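Local coordinates for FMN-dependent nitronate monooxygenase (Shewanella oneidensis, PDB 5LSM), which probably oxidises propionate 3-nitronate with molecular oxygen on a bound FMN cofactor, a detoxifying nitronate monooxygenase reaction, at residues F13-A18 and T239-C244; S33-L38 and D338-F343; T222-A227 and S233-G238; F9-P14 and A63-V68. One frame throughout, in Å; residues are numbered along the deposited sequence.

How the contacts relate
Contacts 1, 3 and 4 all reach the eight-stranded parallel TIM barrel, and contact 2 packs the end of helix 26-35 on helix 336-342 beside it. Contacts 1 and 3 hold the flavin: T239, Q236 and G238 bind FMN, and the adjacent strands 15-17 and 234-237 are joined by a backbone hydrogen bond, I16 N to V235 O, 2.7 Å. Contact 2 lies about 8 Å from contact 1, centre to centre, tied to it by the hydrogen bond Y241 OH to T340 OG1, 2.6 Å; the T340 side chain is about 12 Å from FMN. Contact 4 shares F13 and P14 with contact 1 and meets contact 2 through the hydrogen bond S33 OG to P65 O, 2.5 Å.

Contact 1. Residues F13-A18 and T239-C244; sequences FPIIQA and TAYLLC. With FMN (flavin mononucleotide), chain I.
Q17 and Y241 are brought together by two first torsions: Q17 sets CG opposite its backbone N (chi1 161°), while Y241 swings its ring beside its own N (chi1 -73°). The Q17 CB then lies 3.7 Å from Y241 CE2, and Q17 CG sits over one face of the ring, 4.2 Å from the Y241 centroid and 25° off the normal. That offset, toward the CD2-CE2 rim, meets the geometry of a CH-pi contact. Beyond CG the glutamine bends at chi2, turning the amide off the ring and leaving its plane nearly perpendicular to it; Q17 NE2 bonds A18 O at 3.0 Å, approaching from above the carbonyl plane. With an alanine here, CG and the amide would be gone, and the tyrosine face would probably lose its CH-pi cover and the A18 carbonyl its amide donor. Farther along the ring, I15 CG2 comes within 3.9 Å of Y241 OH, whose hydrogen-bond partner is T340. At the flavin end, FMN O3P is gripped twice by one residue, by T239 N at 3.1 Å and by T239 OG1 at 2.6 Å, while A18 CB lies 3.5 Å from FMN O2'. T239 and G238 bind the phosphate through backbone N atoms, and G217 N, also bonded to FMN, probably belongs to the same site, at the C-terminal ends of strands 212-215 and 234-237, the standard phosphate position of TIM barrels.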
# COMPACT_ATOMS: atom_id res chain seq x y z
N PHE A 13 11.85 -17.79 17.69
CA PHE A 13 10.63 -17.35 17.02
C PHE A 13 10.97 -16.48 15.82
O PHE A 13 11.99 -15.79 15.81
CB PHE A 13 9.75 -16.58 18.00
CG PHE A 13 9.30 -17.39 19.19
CD1 PHE A 13 8.66 -18.61 19.03
CD2 PHE A 13 9.38 -16.85 20.47
CE1 PHE A 13 8.16 -19.32 20.12
CE2 PHE A 13 8.87 -17.54 21.57
CZ PHE A 13 8.28 -18.79 21.40
N PRO A 14 10.14 -16.54 14.77
CA PRO A 14 10.51 -15.80 13.57
C PRO A 14 9.95 -14.38 13.59
O PRO A 14 9.42 -13.92 12.57
CB PRO A 14 9.89 -16.63 12.44
CG PRO A 14 8.67 -17.21 13.06
CD PRO A 14 9.01 -17.45 14.52
N ILE A 15 10.11 -13.70 14.73
CA ILE A 15 9.78 -12.28 14.88
C ILE A 15 11.07 -11.46 15.03
O ILE A 15 11.93 -11.78 15.84
CB ILE A 15 8.95 -12.03 16.15
CG1 ILE A 15 7.75 -12.98 16.20
CG2 ILE A 15 8.49 -10.59 16.22
CD1 ILE A 15 6.88 -12.95 14.97
N ILE A 16 11.18 -10.40 14.25
CA ILE A 16 12.25 -9.41 14.43
C ILE A 16 11.58 -8.15 14.91
O ILE A 16 10.59 -7.71 14.35
CB ILE A 16 13.03 -9.13 13.12
CG1 ILE A 16 13.64 -10.43 12.58
CG2 ILE A 16 14.12 -8.05 13.34
CD1 ILE A 16 14.38 -10.28 11.26
N GLN A 17 12.08 -7.61 16.01
CA GLN A 17 11.62 -6.33 16.47
C GLN A 17 12.35 -5.24 15.70
O GLN A 17 13.59 -5.19 15.68
CB GLN A 17 11.84 -6.22 17.97
CG GLN A 17 11.84 -4.82 18.50
CD GLN A 17 13.23 -4.36 18.81
OE1 GLN A 17 14.00 -5.09 19.42
NE2 GLN A 17 13.57 -3.15 18.38
N ALA A 18 11.58 -4.40 15.01
CA ALA A 18 12.16 -3.39 14.11
C ALA A 18 13.04 -2.39 14.86
O ALA A 18 12.64 -1.85 15.90
CB ALA A 18 11.05 -2.67 13.37
N THR A 239 5.77 -0.66 14.59
CA THR A 239 4.77 0.19 15.21
C THR A 239 4.09 -0.45 16.45
O THR A 239 3.77 0.26 17.40
CB THR A 239 3.71 0.57 14.18
OG1 THR A 239 4.33 1.32 13.14
CG2 THR A 239 2.60 1.39 14.81
N ALA A 240 3.93 -1.77 16.45
CA ALA A 240 3.15 -2.43 17.51
C ALA A 240 3.93 -2.60 18.82
O ALA A 240 3.33 -2.88 19.85
CB ALA A 240 2.63 -3.78 17.02
N TYR A 241 5.23 -2.36 18.81
CA TYR A 241 6.01 -2.24 20.06
C TYR A 241 6.01 -0.84 20.72
O TYR A 241 6.55 -0.69 21.81
CB TYR A 241 7.46 -2.68 19.84
CG TYR A 241 7.64 -4.16 19.67
CD1 TYR A 241 7.55 -5.00 20.76
CD2 TYR A 241 7.94 -4.72 18.42
CE1 TYR A 241 7.74 -6.37 20.62
CE2 TYR A 241 8.19 -6.08 18.27
CZ TYR A 241 8.08 -6.90 19.38
OH TYR A 241 8.29 -8.26 19.28
N LEU A 242 5.46 0.17 20.06
CA LEU A 242 5.74 1.57 20.43
C LEU A 242 5.09 2.03 21.73
O LEU A 242 5.42 3.10 22.24
CB LEU A 242 5.32 2.53 19.31
CG LEU A 242 6.18 2.54 18.05
CD1 LEU A 242 5.53 3.41 16.99
CD2 LEU A 242 7.60 3.00 18.35
N LEU A 243 4.16 1.24 22.26
CA LEU A 243 3.54 1.56 23.53
C LEU A 243 4.06 0.66 24.66
O LEU A 243 3.60 0.79 25.80
CB LEU A 243 2.01 1.42 23.45
CG LEU A 243 1.26 2.45 22.61
CD1 LEU A 243 -0.24 2.27 22.81
CD2 LEU A 243 1.67 3.85 22.96
N CYS A 244 4.96 -0.26 24.34
CA CYS A 244 5.56 -1.14 25.36
C CYS A 244 6.37 -0.31 26.33
O CYS A 244 6.99 0.68 25.93
CB CYS A 244 6.47 -2.18 24.71
SG CYS A 244 5.59 -3.37 23.70
N1 FMN I . 14.30 1.02 10.07
C2 FMN I . 15.66 1.08 10.12
O2 FMN I . 16.33 0.38 9.32
N3 FMN I . 16.31 1.88 10.99
C4 FMN I . 15.65 2.66 11.86
O4 FMN I . 16.26 3.40 12.66
C4A FMN I . 14.18 2.64 11.85
N5 FMN I . 13.48 3.37 12.73
C5A FMN I . 12.14 3.32 12.78
C6 FMN I . 11.50 4.10 13.73
C7 FMN I . 10.12 4.07 13.85
C7M FMN I . 9.47 4.96 14.88
C8 FMN I . 9.33 3.21 12.93
C8M FMN I . 7.82 3.19 13.04
C9 FMN I . 9.97 2.43 11.96
C9A FMN I . 11.37 2.45 11.84
N10 FMN I . 12.10 1.64 10.91
C10 FMN I . 13.51 1.75 10.90
C1' FMN I . 11.44 0.77 9.92
C2' FMN I . 11.18 -0.61 10.48
O2' FMN I . 12.39 -1.38 10.41
C3' FMN I . 10.07 -1.32 9.69
O3' FMN I . 10.31 -1.18 8.28
C4' FMN I . 8.66 -0.78 9.96
O4' FMN I . 8.46 -0.37 11.32
C5' FMN I . 7.66 -1.86 9.58
O5' FMN I . 6.32 -1.36 9.62
P FMN I . 5.43 -1.29 10.96
O1P FMN I . 5.82 -2.47 11.83
O2P FMN I . 4.03 -1.37 10.42
O3P FMN I . 5.82 0.03 11.52

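Contact 2. Residues S33-L38 and D338-F343; sequences SEAGGL and DLTRSF
R341 reaches A35 with the tip of its side chain, through NH2. Its CB starts on helix 336-342 with CG set beside the backbone N (chi1 -66°), and from CG to NE the chain runs extended, a spacer that carries the guanidinium to the edge of helix 26-35. There the two terminal nitrogens part company. NH1 turns back to its own helix and makes a salt bridge with D338 OD1 at 3.3 Å, the carboxylate oxygen lying in the guanidinium plane at its edge. NH2 goes the other way, 3.9 Å from A35 CB and 4.0 Å from A35 CA; the methyl lies obliquely to the group, so this is contact without a hydrogen bond. The salt bridge probably restrains the guanidinium and so helps keep NH2 beside the alanine methyl. One residue back, T340 supplies the buried half: its CB is 4.3 Å from A35 CB, the methyl thus being held between threonine and arginine. Just past A35 the helix ends in a Schellman motif at G36, with G36 N bonded to S33 O at 3.1 Å, which turns the chain toward the next strand. Helix 26-35 thus meets the C-terminal helix 336-342 through A35, T340 and R341, next to strand 15-17: F343 rests on I15 of that strand, and L38, leaving the first helix, joins I15 and Q17 by backbone hydrogen bonds.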
# COMPACT_ATOMS: atom_id res chain seq x y z
N SER A 33 14.84 -10.36 22.48
CA SER A 33 15.79 -11.47 22.31
C SER A 33 15.64 -12.50 23.42
O SER A 33 15.60 -13.71 23.14
CB SER A 33 17.22 -10.97 22.22
OG SER A 33 17.47 -10.36 20.95
N GLU A 34 15.47 -12.04 24.67
CA GLU A 34 15.22 -12.96 25.79
C GLU A 34 13.94 -13.73 25.61
O GLU A 34 13.88 -14.92 25.90
CB GLU A 34 15.19 -12.21 27.13
CG GLU A 34 16.57 -12.00 27.76
CD GLU A 34 17.21 -13.30 28.29
OE1 GLU A 34 18.09 -13.89 27.59
OE2 GLU A 34 16.87 -13.71 29.42
N ALA A 35 12.93 -13.09 25.02
CA ALA A 35 11.64 -13.74 24.78
C ALA A 35 11.70 -14.81 23.72
O ALA A 35 10.79 -15.62 23.64
CB ALA A 35 10.59 -12.71 24.40
N GLY A 36 12.72 -14.76 22.85
CA GLY A 36 12.94 -15.79 21.83
C GLY A 36 12.92 -15.31 20.38
O GLY A 36 13.01 -16.13 19.44
N GLY A 37 12.76 -14.00 20.17
CA GLY A 37 12.83 -13.40 18.84
C GLY A 37 14.17 -12.74 18.62
O GLY A 37 15.14 -13.04 19.31
N LEU A 38 14.24 -11.84 17.64
CA LEU A 38 15.47 -11.08 17.40
C LEU A 38 15.26 -9.64 17.80
O LEU A 38 14.48 -8.93 17.16
CB LEU A 38 15.89 -11.17 15.92
CG LEU A 38 17.25 -10.57 15.53
CD1 LEU A 38 18.41 -11.44 15.97
CD2 LEU A 38 17.33 -10.36 14.02
N ASP A 338 5.96 -10.27 26.59
CA ASP A 338 4.58 -10.77 26.52
C ASP A 338 4.00 -10.56 25.13
O ASP A 338 3.39 -11.48 24.55
CB ASP A 338 3.67 -10.05 27.54
CG ASP A 338 4.03 -10.36 29.01
OD1 ASP A 338 4.50 -11.48 29.31
OD2 ASP A 338 3.78 -9.48 29.88
N LEU A 339 4.22 -9.36 24.59
CA LEU A 339 3.72 -9.00 23.24
C LEU A 339 4.38 -9.84 22.14
O LEU A 339 3.70 -10.32 21.23
CB LEU A 339 3.97 -7.51 22.98
CG LEU A 339 3.25 -6.87 21.81
CD1 LEU A 339 1.74 -7.00 21.89
CD2 LEU A 339 3.65 -5.41 21.75
N THR A 340 5.68 -10.08 22.25
CA THR A 340 6.38 -10.93 21.28
C THR A 340 5.78 -12.32 21.19
O THR A 340 5.67 -12.88 20.09
CB THR A 340 7.88 -11.03 21.58
OG1 THR A 340 8.48 -9.73 21.39
CG2 THR A 340 8.53 -12.02 20.66
N ARG A 341 5.33 -12.85 22.32
CA ARG A 341 4.59 -14.11 22.35
C ARG A 341 3.15 -14.03 21.80
O ARG A 341 2.67 -15.01 21.25
CB ARG A 341 4.56 -14.67 23.77
CG ARG A 341 5.90 -15.10 24.33
CD ARG A 341 5.85 -15.37 25.83
NE ARG A 341 7.19 -15.20 26.39
CZ ARG A 341 7.55 -14.28 27.28
NH1 ARG A 341 6.66 -13.52 27.91
NH2 ARG A 341 8.84 -14.16 27.58
N SER A 342 2.45 -12.91 22.00
CA SER A 342 1.18 -12.63 21.25
C SER A 342 1.30 -13.11 19.80
O SER A 342 0.37 -13.71 19.25
CB SER A 342 0.82 -11.12 21.24
N PHE A 343 2.43 -12.76 19.17
CA PHE A 343 2.53 -12.72 17.71
C PHE A 343 2.65 -14.10 17.08
O PHE A 343 2.52 -14.23 15.87
CB PHE A 343 3.75 -11.89 17.28
CG PHE A 343 3.67 -10.43 17.66
CD1 PHE A 343 2.45 -9.78 17.77
CD2 PHE A 343 4.83 -9.70 17.81
CE1 PHE A 343 2.40 -8.44 18.09
CE2 PHE A 343 4.78 -8.35 18.08
CZ PHE A 343 3.56 -7.72 18.23

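Contact 3. Residues T222-A227 and S233-G238; sequences TTVRAA and SAVQVG. With FMN (flavin mononucleotide), chain I.
V235 meets V224 and A227 with both of its methyls, one for each partner. Its chi1 of -61° puts CG1 beside the backbone N and CG2 in the crowded position between N and the carbonyl carbon. In that rotamer the two branches spread along helix 221-229: V235 CG1 approaches A227 CB to 3.7 Å, while V235 CG2 faces V224 CG2 at a looser 4.2 Å. V224 itself has CG1 opposite its backbone N (chi1 171°), which leaves CG2 as the branch turned to the strand, and the two valines cross at about a right angle. A227 has no torsion to adjust; its CB points toward the strand and also touches A214 of strand 212-215. The next residue, Q236, faces the other side of the sheet. Its chain stays extended beyond CG and delivers OE1 to the flavin, where FMN O2' donates to Q236 OE1 at 2.8 Å. Two residues on, G238 N donates to FMN O1P at 2.7 Å, with an N-H...O angle of 149°. A CB on G238 would fall 2.1 Å from FMN O4', evidence that a side chain does not fit here. On its far side the helix packs through T222, T223 and A226 against M230 of the second subunit. The contact is thus a beta-alpha-beta packing of purely apolar branches: helix and strand meet through van der Waals packing, with no hydrogen bond between them, while the V235 backbone is held by sheet bonds to P14 and I16, and Q236 OE1 and G238 N, on the same strand and just after it, serve the ribityl chain and the phosphate.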
# COMPACT_ATOMS: atom_id res chain seq x y z
N THR A 222 -2.87 -12.55 13.73
CA THR A 222 -3.47 -12.75 12.43
C THR A 222 -2.57 -12.25 11.32
O THR A 222 -2.38 -12.93 10.33
CB THR A 222 -4.82 -12.03 12.33
OG1 THR A 222 -5.76 -12.74 13.12
CG2 THR A 222 -5.32 -11.97 10.90
N THR A 223 -2.04 -11.04 11.47
CA THR A 223 -1.25 -10.46 10.39
C THR A 223 0.10 -11.16 10.25
O THR A 223 0.61 -11.33 9.13
CB THR A 223 -1.05 -8.93 10.55
OG1 THR A 223 -0.79 -8.61 11.92
CG2 THR A 223 -2.29 -8.14 10.06
N VAL A 224 0.66 -11.62 11.37
CA VAL A 224 1.86 -12.45 11.32
C VAL A 224 1.54 -13.68 10.48
O VAL A 224 2.31 -14.05 9.57
CB VAL A 224 2.36 -12.82 12.74
CG1 VAL A 224 3.48 -13.85 12.70
CG2 VAL A 224 2.85 -11.58 13.47
N ARG A 225 0.35 -14.23 10.69
CA ARG A 225 -0.08 -15.46 9.99
C ARG A 225 -0.20 -15.24 8.48
O ARG A 225 0.33 -16.01 7.69
CB ARG A 225 -1.41 -16.02 10.55
CG ARG A 225 -1.78 -17.40 9.99
CD ARG A 225 -3.03 -18.01 10.61
NE ARG A 225 -3.41 -19.26 9.93
CZ ARG A 225 -2.80 -20.45 10.06
NH1 ARG A 225 -1.79 -20.62 10.91
NH2 ARG A 225 -3.21 -21.48 9.32
N ALA A 226 -0.93 -14.19 8.10
CA ALA A 226 -1.04 -13.80 6.69
C ALA A 226 0.33 -13.65 6.04
O ALA A 226 0.50 -14.07 4.91
CB ALA A 226 -1.81 -12.50 6.56
N ALA A 227 1.29 -13.06 6.75
CA ALA A 227 2.64 -12.88 6.19
C ALA A 227 3.31 -14.20 5.91
O ALA A 227 3.83 -14.41 4.83
CB ALA A 227 3.51 -12.04 7.13
N SER A 233 9.85 -15.81 5.69
CA SER A 233 10.61 -16.63 6.65
C SER A 233 10.58 -16.04 8.05
O SER A 233 11.07 -16.64 8.98
CB SER A 233 12.07 -16.77 6.21
OG SER A 233 12.18 -17.57 5.05
N ALA A 234 10.08 -14.81 8.17
CA ALA A 234 10.03 -14.10 9.44
C ALA A 234 9.28 -12.80 9.20
O ALA A 234 8.98 -12.44 8.04
CB ALA A 234 11.44 -13.81 9.95
N VAL A 235 8.98 -12.09 10.29
CA VAL A 235 8.36 -10.77 10.20
C VAL A 235 9.10 -9.76 11.05
O VAL A 235 9.59 -10.08 12.13
CB VAL A 235 6.88 -10.79 10.64
CG1 VAL A 235 6.08 -11.72 9.74
CG2 VAL A 235 6.75 -11.23 12.09
N GLN A 236 9.16 -8.52 10.55
CA GLN A 236 9.75 -7.43 11.25
C GLN A 236 8.65 -6.51 11.70
O GLN A 236 7.89 -6.01 10.89
CB GLN A 236 10.76 -6.67 10.37
CG GLN A 236 11.56 -5.63 11.13
CD GLN A 236 12.87 -5.24 10.45
OE1 GLN A 236 13.08 -4.09 10.07
NE2 GLN A 236 13.77 -6.18 10.37
N VAL A 237 8.60 -6.26 13.00
CA VAL A 237 7.49 -5.60 13.61
C VAL A 237 7.99 -4.35 14.31
O VAL A 237 8.88 -4.44 15.16
CB VAL A 237 6.81 -6.51 14.63
CG1 VAL A 237 5.74 -5.77 15.40
CG2 VAL A 237 6.24 -7.71 13.92
N GLY A 238 7.42 -3.20 13.93
CA GLY A 238 7.84 -1.89 14.45
C GLY A 238 6.77 -1.19 15.27
O GLY A 238 6.85 -1.14 16.50
N1 FMN I . 14.30 1.02 10.07
C2 FMN I . 15.66 1.08 10.12
O2 FMN I . 16.33 0.38 9.32
N3 FMN I . 16.31 1.88 10.99
C4 FMN I . 15.65 2.66 11.86
O4 FMN I . 16.26 3.40 12.66
C4A FMN I . 14.18 2.64 11.85
N5 FMN I . 13.48 3.37 12.73
C5A FMN I . 12.14 3.32 12.78
C6 FMN I . 11.50 4.10 13.73
C7 FMN I . 10.12 4.07 13.85
C7M FMN I . 9.47 4.96 14.88
C8 FMN I . 9.33 3.21 12.93
C8M FMN I . 7.82 3.19 13.04
C9 FMN I . 9.97 2.43 11.96
C9A FMN I . 11.37 2.45 11.84
N10 FMN I . 12.10 1.64 10.91
C10 FMN I . 13.51 1.75 10.90
C1' FMN I . 11.44 0.77 9.92
C2' FMN I . 11.18 -0.61 10.48
O2' FMN I . 12.39 -1.38 10.41
C3' FMN I . 10.07 -1.32 9.69
O3' FMN I . 10.31 -1.18 8.28
C4' FMN I . 8.66 -0.78 9.96
O4' FMN I . 8.46 -0.37 11.32
C5' FMN I . 7.66 -1.86 9.58
O5' FMN I . 6.32 -1.36 9.62
P FMN I . 5.43 -1.29 10.96
O1P FMN I . 5.82 -2.47 11.83
O2P FMN I . 4.03 -1.37 10.42
O3P FMN I . 5.82 0.03 11.52

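Contact 4. Residues F9-P14 and A63-V68; sequences FGIEFP and AKPINV
P65 packs against F9, G10 and I11 at the end of the TIM barrel where the strands begin, as the chain leaving helix 4-9 passes the start of strand 66-71. The tight part centres on the proline ring. Its CG lies 3.3 Å from F9 O and 3.4 Å from G10 O, while P65 CB is 3.6 Å from F9 O. These are close carbon-to-oxygen approaches, with no hydrogen bond between the segments. Both carbonyls are presented by the turn at G10, whose positive phi (66°) belongs to the Schellman motif closing the helix. The F9 ring points elsewhere, to V128, K150 and I152 of the barrel strands. The outer side is looser: G10 is exposed, and E12 and K64, though opposite in charge, keep OE1 and NZ 5.0 Å apart, too far for a salt bridge. K64 NZ is instead hydrogen-bonded to E34 O of the neighbouring helix. I11 adds an apolar contact to the proline, whose ring also touches L38 and E127. With CG1 placed between its backbone N and carbonyl carbon (chi1 54°), its other branch is left for the contact, and I11 CG2 lies 3.8 Å from P65 CG.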
# COMPACT_ATOMS: atom_id res chain seq x y z
N PHE A 9 19.65 -17.65 12.18
CA PHE A 9 19.90 -16.57 13.14
C PHE A 9 20.12 -17.16 14.53
O PHE A 9 20.48 -16.43 15.47
CB PHE A 9 18.68 -15.63 13.23
CG PHE A 9 18.54 -14.66 12.08
CD1 PHE A 9 19.60 -14.36 11.23
CD2 PHE A 9 17.36 -13.94 11.93
CE1 PHE A 9 19.45 -13.46 10.19
CE2 PHE A 9 17.21 -13.01 10.91
CZ PHE A 9 18.26 -12.76 10.05
N GLY A 10 19.77 -18.43 14.70
CA GLY A 10 19.82 -19.08 16.00
C GLY A 10 18.81 -18.53 17.00
O GLY A 10 19.15 -18.35 18.16
N ILE A 11 17.57 -18.30 16.57
CA ILE A 11 16.51 -17.78 17.45
C ILE A 11 15.31 -18.73 17.47
O ILE A 11 15.15 -19.56 16.57
CB ILE A 11 15.99 -16.39 17.03
CG1 ILE A 11 15.55 -16.38 15.57
CG2 ILE A 11 17.06 -15.34 17.26
CD1 ILE A 11 15.00 -15.05 15.12
N GLU A 12 14.46 -18.55 18.48
CA GLU A 12 13.35 -19.46 18.69
C GLU A 12 12.15 -19.08 17.79
O GLU A 12 11.52 -19.95 17.21
CB GLU A 12 12.95 -19.46 20.17
CG GLU A 12 12.38 -20.77 20.67
CD GLU A 12 11.87 -20.68 22.11
OE1 GLU A 12 12.61 -20.16 22.97
OE2 GLU A 12 10.73 -21.11 22.37
N PHE A 13 11.85 -17.79 17.69
CA PHE A 13 10.63 -17.35 17.02
C PHE A 13 10.97 -16.48 15.82
O PHE A 13 11.99 -15.79 15.81
CB PHE A 13 9.75 -16.58 18.00
CG PHE A 13 9.30 -17.39 19.19
CD1 PHE A 13 8.66 -18.61 19.03
CD2 PHE A 13 9.38 -16.85 20.47
CE1 PHE A 13 8.16 -19.32 20.12
CE2 PHE A 13 8.87 -17.54 21.57
CZ PHE A 13 8.28 -18.79 21.40
N PRO A 14 10.14 -16.54 14.77
CA PRO A 14 10.51 -15.80 13.57
C PRO A 14 9.95 -14.38 13.59
O PRO A 14 9.42 -13.92 12.57
CB PRO A 14 9.89 -16.63 12.44
CG PRO A 14 8.67 -17.21 13.06
CD PRO A 14 9.01 -17.45 14.52
N ALA A 63 22.74 -13.25 26.23
CA ALA A 63 23.69 -13.73 25.24
C ALA A 63 22.94 -14.31 24.05
O ALA A 63 23.55 -14.97 23.19
CB ALA A 63 24.57 -14.80 25.86
N LYS A 64 21.63 -14.06 23.98
CA LYS A 64 20.88 -14.41 22.79
C LYS A 64 21.14 -13.43 21.64
O LYS A 64 21.64 -12.32 21.87
CB LYS A 64 19.39 -14.49 23.13
CG LYS A 64 19.04 -15.77 23.87
CD LYS A 64 17.60 -15.77 24.34
CE LYS A 64 17.20 -17.14 24.86
NZ LYS A 64 15.79 -17.12 25.34
N PRO A 65 20.88 -13.87 20.40
CA PRO A 65 21.14 -13.07 19.19
C PRO A 65 20.50 -11.69 19.19
O PRO A 65 19.46 -11.47 19.82
CB PRO A 65 20.54 -13.92 18.08
CG PRO A 65 20.63 -15.32 18.59
CD PRO A 65 20.44 -15.23 20.07
N ILE A 66 21.19 -10.74 18.58
CA ILE A 66 20.68 -9.40 18.38
C ILE A 66 21.07 -8.87 17.02
O ILE A 66 22.01 -9.36 16.39
CB ILE A 66 21.20 -8.42 19.44
CG1 ILE A 66 22.68 -8.13 19.22
CG2 ILE A 66 20.95 -8.97 20.83
CD1 ILE A 66 23.33 -7.46 20.40
N ASN A 67 20.40 -7.79 16.65
CA ASN A 67 20.48 -7.17 15.33
C ASN A 67 20.85 -5.74 15.60
O ASN A 67 20.18 -5.08 16.37
CB ASN A 67 19.10 -7.27 14.67
CG ASN A 67 18.91 -6.31 13.49
OD1 ASN A 67 19.85 -5.93 12.79
ND2 ASN A 67 17.65 -5.98 13.22
N VAL A 68 22.00 -5.29 15.10
CA VAL A 68 22.36 -3.87 15.20
C VAL A 68 22.15 -3.20 13.85
O VAL A 68 22.49 -3.77 12.80
CB VAL A 68 23.80 -3.64 15.73
CG1 VAL A 68 24.05 -4.47 16.96
CG2 VAL A 68 24.84 -3.97 14.67